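Side-chain contacts in Alr4995 protein (Nostoc sp., PDB 6LRF), which acts as a bifunctional arginine dihydrolase and ornithine cyclodeaminase, converting arginine to ornithine and ornithine to proline with release of ammonia: residues B[74-79]-B[123-128]; B[491-496]-B[506-511]; B[510-515]-B[581-586]. All blocks are in the same frame, centred on the assembly; numbering follows the deposited sequence.

Contact 1. Residues B[74-79]-B[123-128]; sequences LVLGDN and ALLDRE
Strands 74-76 and 123-125, which meet through L74 with A123 and L76 with L125, run in nearly the same direction, their axes 23° apart and 8.3 Å at closest approach. That spacing is too wide for backbone pairing: L74 bonds instead to V81 in its own sheet, and L124 to W133 in another. The two strands thus illustrate how separate sheets can be joined along their edge strands by aliphatic side chains rather than by backbone hydrogen bonds. L74 forks over the start of strand 123-125. Its CG lies opposite the backbone N (chi1 167°), and the two methyls divide the work: CD1 rests on the carbonyl oxygen of A123 at 3.6 Å, while CD2 reaches the CB of A123 at 4.0 Å. Two residues on, the roles reverse and L125 becomes the intruder. With chi1 at -72° its CG is anti to the carbonyl carbon, and a single methyl, CD1, makes the contact, lying 3.6 Å from the carbonyl oxygen of V75 and 3.9 Å from CD1 of L76. The L76 and L125 side chains meet at a slant, one methyl end against the other. Just beyond L76 the chain reverses in a type II' turn from L76 to N79, closed by N79 N to L76 O at 3.0 Å, with G77 supplying the positive phi. L132 touches L74, A123 and L125, and L152 of helix 145-152 packs on L74 and L76, so the seam is thoroughly buried. Both strands belong to the part of the chain related to dimethylarginine dimethylhydrolase, and the packing of an edge strand of one sheet on that of the next is consistent with the alpha/beta propeller of the guanidino-group modifying enzymes.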
ATOM      1  N   LEU B  74     -38.126 -10.041  38.062  1.00 16.51           N
ATOM      2  CA  LEU B  74     -38.716 -10.906  37.057  1.00 22.18           C
ATOM      3  C   LEU B  74     -39.815 -11.726  37.697  1.00 24.05           C
ATOM      4  O   LEU B  74     -39.575 -12.421  38.681  1.00 25.61           O
ATOM      5  CB  LEU B  74     -37.643 -11.824  36.458  1.00 18.91           C
ATOM      6  CG  LEU B  74     -38.196 -12.975  35.620  1.00 25.13           C
ATOM      7  CD1 LEU B  74     -38.867 -12.437  34.383  1.00 26.87           C
ATOM      8  CD2 LEU B  74     -37.076 -13.913  35.264  1.00 30.72           C
ATOM      9  N   VAL B  75     -41.013 -11.663  37.134  1.00 25.06           N
ATOM     10  CA  VAL B  75     -42.169 -12.287  37.757  1.00 22.04           C
ATOM     11  C   VAL B  75     -42.656 -13.506  36.976  1.00 22.93           C
ATOM     12  O   VAL B  75     -42.847 -13.436  35.764  1.00 23.75           O
ATOM     13  CB  VAL B  75     -43.330 -11.271  37.882  1.00 24.11           C
ATOM     14  CG1 VAL B  75     -44.622 -11.977  38.308  1.00 26.27           C
ATOM     15  CG2 VAL B  75     -42.959 -10.160  38.854  1.00 24.44           C
ATOM     16  N   LEU B  76     -42.871 -14.623  37.664  1.00 19.70           N
ATOM     17  CA  LEU B  76     -43.592 -15.754  37.068  1.00 22.76           C
ATOM     18  C   LEU B  76     -44.494 -16.394  38.123  1.00 24.65           C
ATOM     19  O   LEU B  76     -43.997 -16.884  39.134  1.00 20.34           O
ATOM     20  CB  LEU B  76     -42.626 -16.803  36.507  1.00 17.58           C
ATOM     21  CG  LEU B  76     -43.315 -17.981  35.801  1.00 26.27           C
ATOM     22  CD1 LEU B  76     -44.163 -17.510  34.621  1.00 25.41           C
ATOM     23  CD2 LEU B  76     -42.322 -19.045  35.367  1.00 26.78           C
ATOM     24  N   GLY B  77     -45.803 -16.410  37.883  1.00 25.22           N
ATOM     25  CA  GLY B  77     -46.737 -16.941  38.867  1.00 26.80           C
ATOM     26  C   GLY B  77     -46.678 -16.131  40.156  1.00 24.95           C
ATOM     27  O   GLY B  77     -46.765 -14.899  40.138  1.00 21.37           O
ATOM     28  N   ASP B  78     -46.500 -16.816  41.274  1.00 22.23           N
ATOM     29  CA  ASP B  78     -46.399 -16.133  42.567  1.00 27.23           C
ATOM     30  C   ASP B  78     -44.935 -15.876  42.968  1.00 29.16           C
ATOM     31  O   ASP B  78     -44.668 -15.407  44.070  1.00 23.45           O
ATOM     32  CB  ASP B  78     -47.106 -16.946  43.665  1.00 31.40           C
ATOM     33  CG  ASP B  78     -48.612 -17.169  43.384  1.00 34.15           C
ATOM     34  OD1 ASP B  78     -49.137 -18.208  43.837  1.00 44.86           O
ATOM     35  OD2 ASP B  78     -49.272 -16.322  42.725  1.00 32.43           O
ATOM     36  N   ASN B  79     -43.994 -16.193  42.075  1.00 24.30           N
ATOM     37  CA  ASN B  79     -42.561 -16.020  42.353  1.00 24.24           C
ATOM     38  C   ASN B  79     -41.949 -14.793  41.676  1.00 25.85           C
ATOM     39  O   ASN B  79     -42.291 -14.482  40.538  1.00 21.95           O
ATOM     40  CB  ASN B  79     -41.788 -17.258  41.908  1.00 19.68           C
ATOM     41  CG  ASN B  79     -42.159 -18.480  42.702  1.00 31.58           C
ATOM     42  OD1 ASN B  79     -42.155 -18.452  43.937  1.00 30.95           O
ATOM     43  ND2 ASN B  79     -42.517 -19.557  42.003  1.00 26.60           N
ATOM     44  N   ALA B 123     -34.838 -10.325  30.964  1.00 22.55           N
ATOM     45  CA  ALA B 123     -35.369 -11.674  30.839  1.00 20.38           C
ATOM     46  C   ALA B 123     -36.839 -11.620  30.467  1.00 32.19           C
ATOM     47  O   ALA B 123     -37.670 -11.138  31.249  1.00 26.52           O
ATOM     48  CB  ALA B 123     -35.170 -12.447  32.110  1.00 24.81           C
ATOM     49  N   LEU B 124     -37.161 -12.105  29.271  1.00 24.98           N
ATOM     50  CA  LEU B 124     -38.528 -12.018  28.769  1.00 25.69           C
ATOM     51  C   LEU B 124     -39.154 -13.376  28.543  1.00 24.98           C
ATOM     52  O   LEU B 124     -38.563 -14.262  27.922  1.00 23.01           O
ATOM     53  CB  LEU B 124     -38.561 -11.218  27.481  1.00 27.27           C
ATOM     54  CG  LEU B 124     -38.239  -9.756  27.754  1.00 28.58           C
ATOM     55  CD1 LEU B 124     -38.096  -9.004  26.466  1.00 30.72           C
ATOM     56  CD2 LEU B 124     -39.364  -9.166  28.580  1.00 31.47           C
ATOM     57  N   LEU B 125     -40.368 -13.531  29.045  1.00 22.39           N
ATOM     58  CA  LEU B 125     -41.096 -14.785  28.907  1.00 24.36           C
ATOM     59  C   LEU B 125     -41.648 -14.974  27.499  1.00 23.90           C
ATOM     60  O   LEU B 125     -42.127 -14.039  26.868  1.00 25.19           O
ATOM     61  CB  LEU B 125     -42.244 -14.844  29.914  1.00 22.02           C
ATOM     62  CG  LEU B 125     -41.818 -15.036  31.369  1.00 31.01           C
ATOM     63  CD1 LEU B 125     -42.956 -14.638  32.322  1.00 30.84           C
ATOM     64  CD2 LEU B 125     -41.385 -16.480  31.616  1.00 22.45           C
ATOM     65  N   ASP B 126     -41.553 -16.196  27.006  1.00 26.28           N
ATOM     66  CA  ASP B 126     -42.301 -16.594  25.823  1.00 31.02           C
ATOM     67  C   ASP B 126     -43.786 -16.404  26.164  1.00 32.34           C
ATOM     68  O   ASP B 126     -44.220 -16.813  27.245  1.00 27.26           O
ATOM     69  CB  ASP B 126     -41.961 -18.042  25.460  1.00 31.17           C
ATOM     70  CG  ASP B 126     -42.918 -18.641  24.453  1.00 34.37           C
ATOM     71  OD1 ASP B 126     -42.779 -18.325  23.253  1.00 33.20           O
ATOM     72  OD2 ASP B 126     -43.786 -19.444  24.870  1.00 34.65           O
ATOM     73  N   ARG B 127     -44.555 -15.758  25.290  1.00 28.09           N
ATOM     74  CA  ARG B 127     -45.913 -15.344  25.671  1.00 34.04           C
ATOM     75  C   ARG B 127     -46.877 -16.521  25.844  1.00 38.92           C
ATOM     76  O   ARG B 127     -47.889 -16.416  26.548  1.00 36.43           O
ATOM     77  CB  ARG B 127     -46.487 -14.349  24.666  1.00 30.85           C
ATOM     78  CG  ARG B 127     -45.792 -12.991  24.666  1.00 31.77           C
ATOM     79  CD  ARG B 127     -45.351 -12.534  26.054  1.00 33.02           C
ATOM     80  NE  ARG B 127     -46.429 -12.580  27.042  1.00 31.81           N
ATOM     81  CZ  ARG B 127     -46.268 -12.358  28.346  1.00 36.95           C
ATOM     82  NH1 ARG B 127     -45.074 -12.055  28.840  1.00 29.57           N
ATOM     83  NH2 ARG B 127     -47.305 -12.437  29.167  1.00 35.40           N
ATOM     84  N   GLU B 128     -46.556 -17.647  25.223  1.00 34.11           N
ATOM     85  CA  GLU B 128     -47.306 -18.874  25.474  1.00 41.93           C
ATOM     86  C   GLU B 128     -46.684 -19.609  26.680  1.00 39.60           C
ATOM     87  O   GLU B 128     -47.041 -20.750  26.983  1.00 39.50           O
ATOM     88  CB  GLU B 128     -47.342 -19.750  24.208  1.00 36.39           C
ATOM     89  CG  GLU B 128     -47.977 -19.021  23.008  1.00 46.47           C
ATOM     90  CD  GLU B 128     -47.663 -19.647  21.639  1.00 57.20           C
ATOM     91  OE1 GLU B 128     -46.654 -20.380  21.505  1.00 48.14           O
ATOM     92  OE2 GLU B 128     -48.437 -19.390  20.685  1.00 61.57           O
TER

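Contact 2. Residues B[491-496]-B[506-511]; sequences VVVTAG and EHLSRL
V493 is the first residue of strand 491-495 to reach L508 of helix 505-513, and it does so with a single methyl, CG1, 4.3 Å from CD1 of L508. The next residue, T494, faces the other way, as strand alternation demands, and its hydroxyl is hydrogen-bonded to S635. A495 returns to the helix side, where its CB stands 4.2 Å from CD2 of L508. One leucine therefore serves two strand residues, a methyl for each. The fork is set by its torsions: CG is anti to the backbone N (chi1 176°), which extends the branch from the helix toward the sheet. The contact is light, burying 97 Å² in all, and wholly apolar, but L631 and L633 of the adjoining strand also pack on V493. Strand 491-495, helix 505-513 and strand 519-523, which lies next to the first strand and parallel to it, form a beta-alpha-beta crossover. Its first strand stands inside a parallel sheet of order 3-2-1-4-5-6, the arrangement of the classical Rossmann fold.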
ATOM      1  N   VAL B 491     -23.278 -13.843 -18.624  1.00 24.88           N
ATOM      2  CA  VAL B 491     -22.386 -13.153 -17.700  1.00 26.53           C
ATOM      3  C   VAL B 491     -21.741 -14.199 -16.793  1.00 27.16           C
ATOM      4  O   VAL B 491     -22.427 -15.062 -16.247  1.00 24.27           O
ATOM      5  CB  VAL B 491     -23.135 -12.088 -16.869  1.00 26.47           C
ATOM      6  CG1 VAL B 491     -22.236 -11.510 -15.783  1.00 27.58           C
ATOM      7  CG2 VAL B 491     -23.681 -10.972 -17.786  1.00 25.71           C
ATOM      8  N   VAL B 492     -20.418 -14.146 -16.671  1.00 22.90           N
ATOM      9  CA  VAL B 492     -19.703 -15.119 -15.860  1.00 23.85           C
ATOM     10  C   VAL B 492     -19.067 -14.368 -14.701  1.00 23.27           C
ATOM     11  O   VAL B 492     -18.533 -13.273 -14.879  1.00 22.69           O
ATOM     12  CB  VAL B 492     -18.632 -15.876 -16.672  1.00 26.03           C
ATOM     13  CG1 VAL B 492     -17.827 -16.808 -15.774  1.00 18.48           C
ATOM     14  CG2 VAL B 492     -19.289 -16.674 -17.786  1.00 25.60           C
ATOM     15  N   VAL B 493     -19.154 -14.941 -13.510  1.00 19.96           N
ATOM     16  CA  VAL B 493     -18.548 -14.335 -12.339  1.00 20.09           C
ATOM     17  C   VAL B 493     -17.453 -15.241 -11.798  1.00 19.31           C
ATOM     18  O   VAL B 493     -17.622 -16.460 -11.719  1.00 20.88           O
ATOM     19  CB  VAL B 493     -19.614 -14.057 -11.251  1.00 23.04           C
ATOM     20  CG1 VAL B 493     -18.967 -13.600  -9.978  1.00 22.93           C
ATOM     21  CG2 VAL B 493     -20.597 -12.993 -11.745  1.00 23.44           C
ATOM     22  N   THR B 494     -16.313 -14.648 -11.463  1.00 22.98           N
ATOM     23  CA  THR B 494     -15.295 -15.332 -10.673  1.00 21.62           C
ATOM     24  C   THR B 494     -15.307 -14.669  -9.303  1.00 24.08           C
ATOM     25  O   THR B 494     -15.521 -13.465  -9.201  1.00 26.46           O
ATOM     26  CB  THR B 494     -13.887 -15.244 -11.307  1.00 25.50           C
ATOM     27  OG1 THR B 494     -13.398 -13.902 -11.193  1.00 27.36           O
ATOM     28  CG2 THR B 494     -13.947 -15.600 -12.772  1.00 23.84           C
ATOM     29  N   ALA B 495     -15.112 -15.425  -8.238  1.00 19.53           N
ATOM     30  CA  ALA B 495     -15.231 -14.805  -6.925  1.00 21.81           C
ATOM     31  C   ALA B 495     -14.330 -15.480  -5.906  1.00 23.03           C
ATOM     32  O   ALA B 495     -14.197 -16.692  -5.928  1.00 22.90           O
ATOM     33  CB  ALA B 495     -16.688 -14.843  -6.461  1.00 22.34           C
ATOM     34  N   GLY B 496     -13.728 -14.696  -5.018  1.00 23.24           N
ATOM     35  CA  GLY B 496     -12.915 -15.238  -3.944  1.00 24.80           C
ATOM     36  C   GLY B 496     -13.513 -14.917  -2.586  1.00 23.77           C
ATOM     37  O   GLY B 496     -14.457 -14.126  -2.496  1.00 23.04           O
ATOM     38  N   GLU B 506     -24.372 -11.415   0.399  1.00 27.06           N
ATOM     39  CA  GLU B 506     -25.801 -11.167   0.189  1.00 28.09           C
ATOM     40  C   GLU B 506     -26.051 -10.526  -1.169  1.00 25.42           C
ATOM     41  O   GLU B 506     -27.051 -10.817  -1.815  1.00 29.84           O
ATOM     42  CB  GLU B 506     -26.379 -10.274   1.301  1.00 25.95           C
ATOM     43  CG  GLU B 506     -25.568  -9.003   1.546  1.00 43.32           C
ATOM     44  CD  GLU B 506     -26.287  -7.972   2.422  1.00 53.25           C
ATOM     45  OE1 GLU B 506     -27.525  -8.076   2.592  1.00 50.81           O
ATOM     46  OE2 GLU B 506     -25.599  -7.058   2.941  1.00 57.50           O
ATOM     47  N   HIS B 507     -25.149  -9.652  -1.609  1.00 27.47           N
ATOM     48  CA  HIS B 507     -25.382  -8.948  -2.874  1.00 28.03           C
ATOM     49  C   HIS B 507     -25.092  -9.829  -4.078  1.00 26.20           C
ATOM     50  O   HIS B 507     -25.840  -9.813  -5.055  1.00 27.84           O
ATOM     51  CB  HIS B 507     -24.549  -7.673  -2.941  1.00 31.10           C
ATOM     52  CG  HIS B 507     -24.887  -6.687  -1.867  1.00 33.76           C
ATOM     53  ND1 HIS B 507     -26.115  -6.069  -1.787  1.00 32.38           N
ATOM     54  CD2 HIS B 507     -24.164  -6.227  -0.817  1.00 31.91           C
ATOM     55  CE1 HIS B 507     -26.133  -5.266  -0.740  1.00 33.78           C
ATOM     56  NE2 HIS B 507     -24.961  -5.341  -0.135  1.00 34.93           N
ATOM     57  N   LEU B 508     -24.011 -10.601  -4.007  1.00 24.30           N
ATOM     58  CA  LEU B 508     -23.741 -11.584  -5.049  1.00 27.43           C
ATOM     59  C   LEU B 508     -24.893 -12.587  -5.132  1.00 25.51           C
ATOM     60  O   LEU B 508     -25.327 -12.928  -6.219  1.00 27.52           O
ATOM     61  CB  LEU B 508     -22.404 -12.306  -4.798  1.00 23.98           C
ATOM     62  CG  LEU B 508     -22.060 -13.429  -5.784  1.00 24.64           C
ATOM     63  CD1 LEU B 508     -22.262 -12.963  -7.226  1.00 23.36           C
ATOM     64  CD2 LEU B 508     -20.635 -13.901  -5.586  1.00 22.12           C
ATOM     65  N   SER B 509     -25.385 -13.043  -3.980  1.00 27.32           N
ATOM     66  CA  SER B 509     -26.554 -13.929  -3.911  1.00 27.51           C
ATOM     67  C   SER B 509     -27.729 -13.356  -4.662  1.00 29.29           C
ATOM     68  O   SER B 509     -28.439 -14.055  -5.389  1.00 32.41           O
ATOM     69  CB  SER B 509     -26.994 -14.150  -2.453  1.00 30.19           C
ATOM     70  OG  SER B 509     -26.133 -15.028  -1.769  1.00 31.69           O
ATOM     71  N   ARG B 510     -27.956 -12.068  -4.439  1.00 29.40           N
ATOM     72  CA  ARG B 510     -29.075 -11.388  -5.064  1.00 32.18           C
ATOM     73  C   ARG B 510     -28.902 -11.339  -6.586  1.00 32.61           C
ATOM     74  O   ARG B 510     -29.832 -11.658  -7.333  1.00 32.56           O
ATOM     75  CB  ARG B 510     -29.225  -9.985  -4.484  1.00 32.01           C
ATOM     76  CG  ARG B 510     -30.254  -9.167  -5.210  1.00 41.98           C
ATOM     77  CD  ARG B 510     -31.142  -8.386  -4.272  1.00 44.55           C
ATOM     78  NE  ARG B 510     -32.138  -7.672  -5.061  1.00 52.57           N
ATOM     79  CZ  ARG B 510     -32.076  -6.379  -5.352  1.00 45.57           C
ATOM     80  NH1 ARG B 510     -31.076  -5.642  -4.887  1.00 42.37           N
ATOM     81  NH2 ARG B 510     -33.025  -5.823  -6.095  1.00 51.96           N
ATOM     82  N   LEU B 511     -27.710 -10.957  -7.043  1.00 29.96           N
ATOM     83  CA  LEU B 511     -27.393 -10.990  -8.474  1.00 29.70           C
ATOM     84  C   LEU B 511     -27.724 -12.332  -9.139  1.00 25.75           C
ATOM     85  O   LEU B 511     -28.297 -12.365 -10.229  1.00 27.73           O
ATOM     86  CB  LEU B 511     -25.917 -10.661  -8.695  1.00 27.22           C
ATOM     87  CG  LEU B 511     -25.531  -9.201  -8.486  1.00 29.32           C
ATOM     88  CD1 LEU B 511     -24.042  -9.041  -8.662  1.00 28.65           C
ATOM     89  CD2 LEU B 511     -26.287  -8.313  -9.462  1.00 22.39           C
TER

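Contact 3. Residues B[510-515]-B[581-586]; sequences RLIREG and SGVMYE
Following the N-cap G582, V583, in the first turn of helix 583-589, meets I512 of helix 505-513 methyl to methyl, CG1 lying 3.8 Å from CD1 of I512 as the two side chains cross at about a right angle. The N-H groups of V583 and M584 (present as selenomethionine) are held by the carboxylate of D530. One turn on, E586, whose amide bonds to the carbonyl of G582, combines two kinds of contact in one side chain. Its CB lies 3.8 Å from CG2 of I512, and beyond it the chain bends (chi2 -57°), bringing the carboxylate alongside R513. There NH1 of R513 donates to OE2 of E586 at 3.0 Å, with an N-H...O angle of 155°. This salt bridge lies near the guanidinium plane but approaches OE2 from above the carboxylate, the two planes being 62° apart. The CD of R513 also sits 3.4 Å from OE2 of E586, so the arginine's aliphatic portion lies against the acid too. An alanine in place of E586 would take away the carboxylate, and the R513 guanidinium would probably be left without its charged mate and be set free to turn. V517 and I592, which pack on I512, lie in the loops leading into the parallel strands 519-523 and 594-597, while helix 570-575 touches M584 and helix 680-694 contacts helix 505-513 through R510 and L511.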
ATOM      1  N   ARG B 510     -27.956 -12.068  -4.439  1.00 29.40           N
ATOM      2  CA  ARG B 510     -29.075 -11.388  -5.064  1.00 32.18           C
ATOM      3  C   ARG B 510     -28.902 -11.339  -6.586  1.00 32.61           C
ATOM      4  O   ARG B 510     -29.832 -11.658  -7.333  1.00 32.56           O
ATOM      5  CB  ARG B 510     -29.225  -9.985  -4.484  1.00 32.01           C
ATOM      6  CG  ARG B 510     -30.254  -9.167  -5.210  1.00 41.98           C
ATOM      7  CD  ARG B 510     -31.142  -8.386  -4.272  1.00 44.55           C
ATOM      8  NE  ARG B 510     -32.138  -7.672  -5.061  1.00 52.57           N
ATOM      9  CZ  ARG B 510     -32.076  -6.379  -5.352  1.00 45.57           C
ATOM     10  NH1 ARG B 510     -31.076  -5.642  -4.887  1.00 42.37           N
ATOM     11  NH2 ARG B 510     -33.025  -5.823  -6.095  1.00 51.96           N
ATOM     12  N   LEU B 511     -27.710 -10.957  -7.043  1.00 29.96           N
ATOM     13  CA  LEU B 511     -27.393 -10.990  -8.474  1.00 29.70           C
ATOM     14  C   LEU B 511     -27.724 -12.332  -9.139  1.00 25.75           C
ATOM     15  O   LEU B 511     -28.297 -12.365 -10.229  1.00 27.73           O
ATOM     16  CB  LEU B 511     -25.917 -10.661  -8.695  1.00 27.22           C
ATOM     17  CG  LEU B 511     -25.531  -9.201  -8.486  1.00 29.32           C
ATOM     18  CD1 LEU B 511     -24.042  -9.041  -8.662  1.00 28.65           C
ATOM     19  CD2 LEU B 511     -26.287  -8.313  -9.462  1.00 22.39           C
ATOM     20  N   ILE B 512     -27.360 -13.434  -8.485  1.00 23.86           N
ATOM     21  CA  ILE B 512     -27.581 -14.775  -9.031  1.00 24.03           C
ATOM     22  C   ILE B 512     -29.083 -15.100  -9.078  1.00 32.63           C
ATOM     23  O   ILE B 512     -29.593 -15.656 -10.061  1.00 32.32           O
ATOM     24  CB  ILE B 512     -26.833 -15.856  -8.191  1.00 24.97           C
ATOM     25  CG1 ILE B 512     -25.309 -15.697  -8.323  1.00 24.17           C
ATOM     26  CG2 ILE B 512     -27.256 -17.245  -8.614  1.00 27.21           C
ATOM     27  CD1 ILE B 512     -24.505 -16.400  -7.240  1.00 25.08           C
ATOM     28  N   ARG B 513     -29.769 -14.750  -7.994  1.00 30.39           N
ATOM     29  CA  ARG B 513     -31.211 -14.944  -7.843  1.00 34.45           C
ATOM     30  C   ARG B 513     -32.015 -14.237  -8.936  1.00 32.27           C
ATOM     31  O   ARG B 513     -32.995 -14.778  -9.432  1.00 34.64           O
ATOM     32  CB  ARG B 513     -31.649 -14.444  -6.463  1.00 34.04           C
ATOM     33  CG  ARG B 513     -32.978 -14.967  -5.978  1.00 43.55           C
ATOM     34  CD  ARG B 513     -33.045 -14.917  -4.447  1.00 40.15           C
ATOM     35  NE  ARG B 513     -32.923 -13.560  -3.914  1.00 37.15           N
ATOM     36  CZ  ARG B 513     -31.981 -13.160  -3.066  1.00 39.57           C
ATOM     37  NH1 ARG B 513     -31.050 -14.012  -2.643  1.00 38.49           N
ATOM     38  NH2 ARG B 513     -31.968 -11.904  -2.634  1.00 40.22           N
ATOM     39  N   GLU B 514     -31.574 -13.044  -9.324  1.00 32.00           N
ATOM     40  CA  GLU B 514     -32.311 -12.197 -10.261  1.00 34.87           C
ATOM     41  C   GLU B 514     -31.821 -12.234 -11.721  1.00 36.75           C
ATOM     42  O   GLU B 514     -32.157 -11.348 -12.515  1.00 35.59           O
ATOM     43  CB  GLU B 514     -32.286 -10.761  -9.748  1.00 34.26           C
ATOM     44  CG  GLU B 514     -32.877 -10.661  -8.351  1.00 42.01           C
ATOM     45  CD  GLU B 514     -32.945  -9.239  -7.817  1.00 46.55           C
ATOM     46  OE1 GLU B 514     -32.575  -8.296  -8.553  1.00 50.72           O
ATOM     47  OE2 GLU B 514     -33.376  -9.068  -6.653  1.00 51.50           O
ATOM     48  N   GLY B 515     -31.019 -13.246 -12.060  1.00 34.64           N
ATOM     49  CA  GLY B 515     -30.686 -13.552 -13.442  1.00 29.51           C
ATOM     50  C   GLY B 515     -29.504 -12.853 -14.100  1.00 32.01           C
ATOM     51  O   GLY B 515     -29.413 -12.827 -15.323  1.00 38.27           O
ATOM     52  N   SER B 581     -29.299 -20.616   2.562  1.00 28.97           N
ATOM     53  CA  SER B 581     -29.099 -19.306   1.969  1.00 27.97           C
ATOM     54  C   SER B 581     -27.657 -19.126   1.518  1.00 28.33           C
ATOM     55  O   SER B 581     -26.772 -19.883   1.938  1.00 24.15           O
ATOM     56  CB  SER B 581     -29.472 -18.210   2.967  1.00 25.80           C
ATOM     57  OG  SER B 581     -28.720 -18.349   4.159  1.00 28.53           O
ATOM     58  N   GLY B 582     -27.430 -18.127   0.660  1.00 23.48           N
ATOM     59  CA  GLY B 582     -26.082 -17.726   0.312  1.00 27.52           C
ATOM     60  C   GLY B 582     -25.748 -17.981  -1.139  1.00 27.07           C
ATOM     61  O   GLY B 582     -26.598 -18.438  -1.916  1.00 26.66           O
ATOM     62  N   VAL B 583     -24.502 -17.694  -1.507  1.00 22.47           N
ATOM     63  CA  VAL B 583     -24.080 -17.804  -2.899  1.00 22.14           C
ATOM     64  C   VAL B 583     -24.276 -19.214  -3.449  1.00 23.22           C
ATOM     65  O   VAL B 583     -24.961 -19.398  -4.452  1.00 22.49           O
ATOM     66  CB  VAL B 583     -22.598 -17.377  -3.072  1.00 25.29           C
ATOM     67  CG1 VAL B 583     -22.136 -17.589  -4.511  1.00 17.99           C
ATOM     68  CG2 VAL B 583     -22.435 -15.922  -2.659  1.00 22.50           C
HETATM   69  N   MSE B 584     -23.694 -20.213  -2.789  1.00 22.01           N
HETATM   70  CA  MSE B 584     -23.749 -21.576  -3.309  1.00 25.97           C
HETATM   71  C   MSE B 584     -25.209 -22.065  -3.327  1.00 24.98           C
HETATM   72  O   MSE B 584     -25.636 -22.753  -4.252  1.00 23.94           O
HETATM   73  CB  MSE B 584     -22.844 -22.510  -2.481  1.00 24.51           C
HETATM   74  CG  MSE B 584     -21.398 -21.999  -2.313  1.00 25.18           C
HETATM   75 SE   MSE B 584     -20.582 -21.522  -4.042  0.44 26.94          SE
HETATM   76  CE  MSE B 584     -20.709 -23.318  -4.778  1.00 26.83           C
ATOM     77  N   TYR B 585     -25.977 -21.664  -2.323  1.00 23.78           N
ATOM     78  CA  TYR B 585     -27.410 -21.973  -2.267  1.00 23.60           C
ATOM     79  C   TYR B 585     -28.163 -21.471  -3.492  1.00 23.78           C
ATOM     80  O   TYR B 585     -28.908 -22.218  -4.114  1.00 24.76           O
ATOM     81  CB  TYR B 585     -28.050 -21.363  -1.016  1.00 24.17           C
ATOM     82  CG  TYR B 585     -29.571 -21.482  -0.992  1.00 24.60           C
ATOM     83  CD1 TYR B 585     -30.192 -22.656  -0.572  1.00 26.75           C
ATOM     84  CD2 TYR B 585     -30.380 -20.420  -1.394  1.00 30.54           C
ATOM     85  CE1 TYR B 585     -31.577 -22.767  -0.547  1.00 31.64           C
ATOM     86  CE2 TYR B 585     -31.765 -20.521  -1.379  1.00 31.02           C
ATOM     87  CZ  TYR B 585     -32.354 -21.698  -0.954  1.00 32.47           C
ATOM     88  OH  TYR B 585     -33.721 -21.802  -0.934  1.00 42.24           O
ATOM     89  N   GLU B 586     -27.981 -20.198  -3.825  1.00 23.93           N
ATOM     90  CA  GLU B 586     -28.659 -19.631  -4.988  1.00 26.18           C
ATOM     91  C   GLU B 586     -28.233 -20.312  -6.282  1.00 29.54           C
ATOM     92  O   GLU B 586     -29.050 -20.461  -7.195  1.00 26.91           O
ATOM     93  CB  GLU B 586     -28.412 -18.121  -5.096  1.00 26.27           C
ATOM     94  CG  GLU B 586     -29.015 -17.271  -3.962  1.00 27.32           C
ATOM     95  CD  GLU B 586     -30.538 -17.442  -3.781  1.00 40.07           C
ATOM     96  OE1 GLU B 586     -31.221 -18.000  -4.678  1.00 36.98           O
ATOM     97  OE2 GLU B 586     -31.053 -17.012  -2.720  1.00 34.60           O
TER

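In the fold
Contacts 2 and 3, their centres 7 Å apart, both use helix 505-513: L508 serves strand 491-495 and also touches V583 (L508 CD2 to V583 CG2, 4.0 Å), while I512, one turn further on, points to helix 583-589 and R513 reaches it with its guanidinium. Contact 1 stands apart, its centre 46 Å from that of contact 2 and 41 Å from that of contact 3. The separation is consistent with a division of the two activities between parts of the chain: contact 1 lies in the dimethylarginine dimethylhydrolase-like part, probably the arginine dihydrolase, and contacts 2 and 3 in the Rossmann part, probably associated with ornithine cyclodeaminase activity.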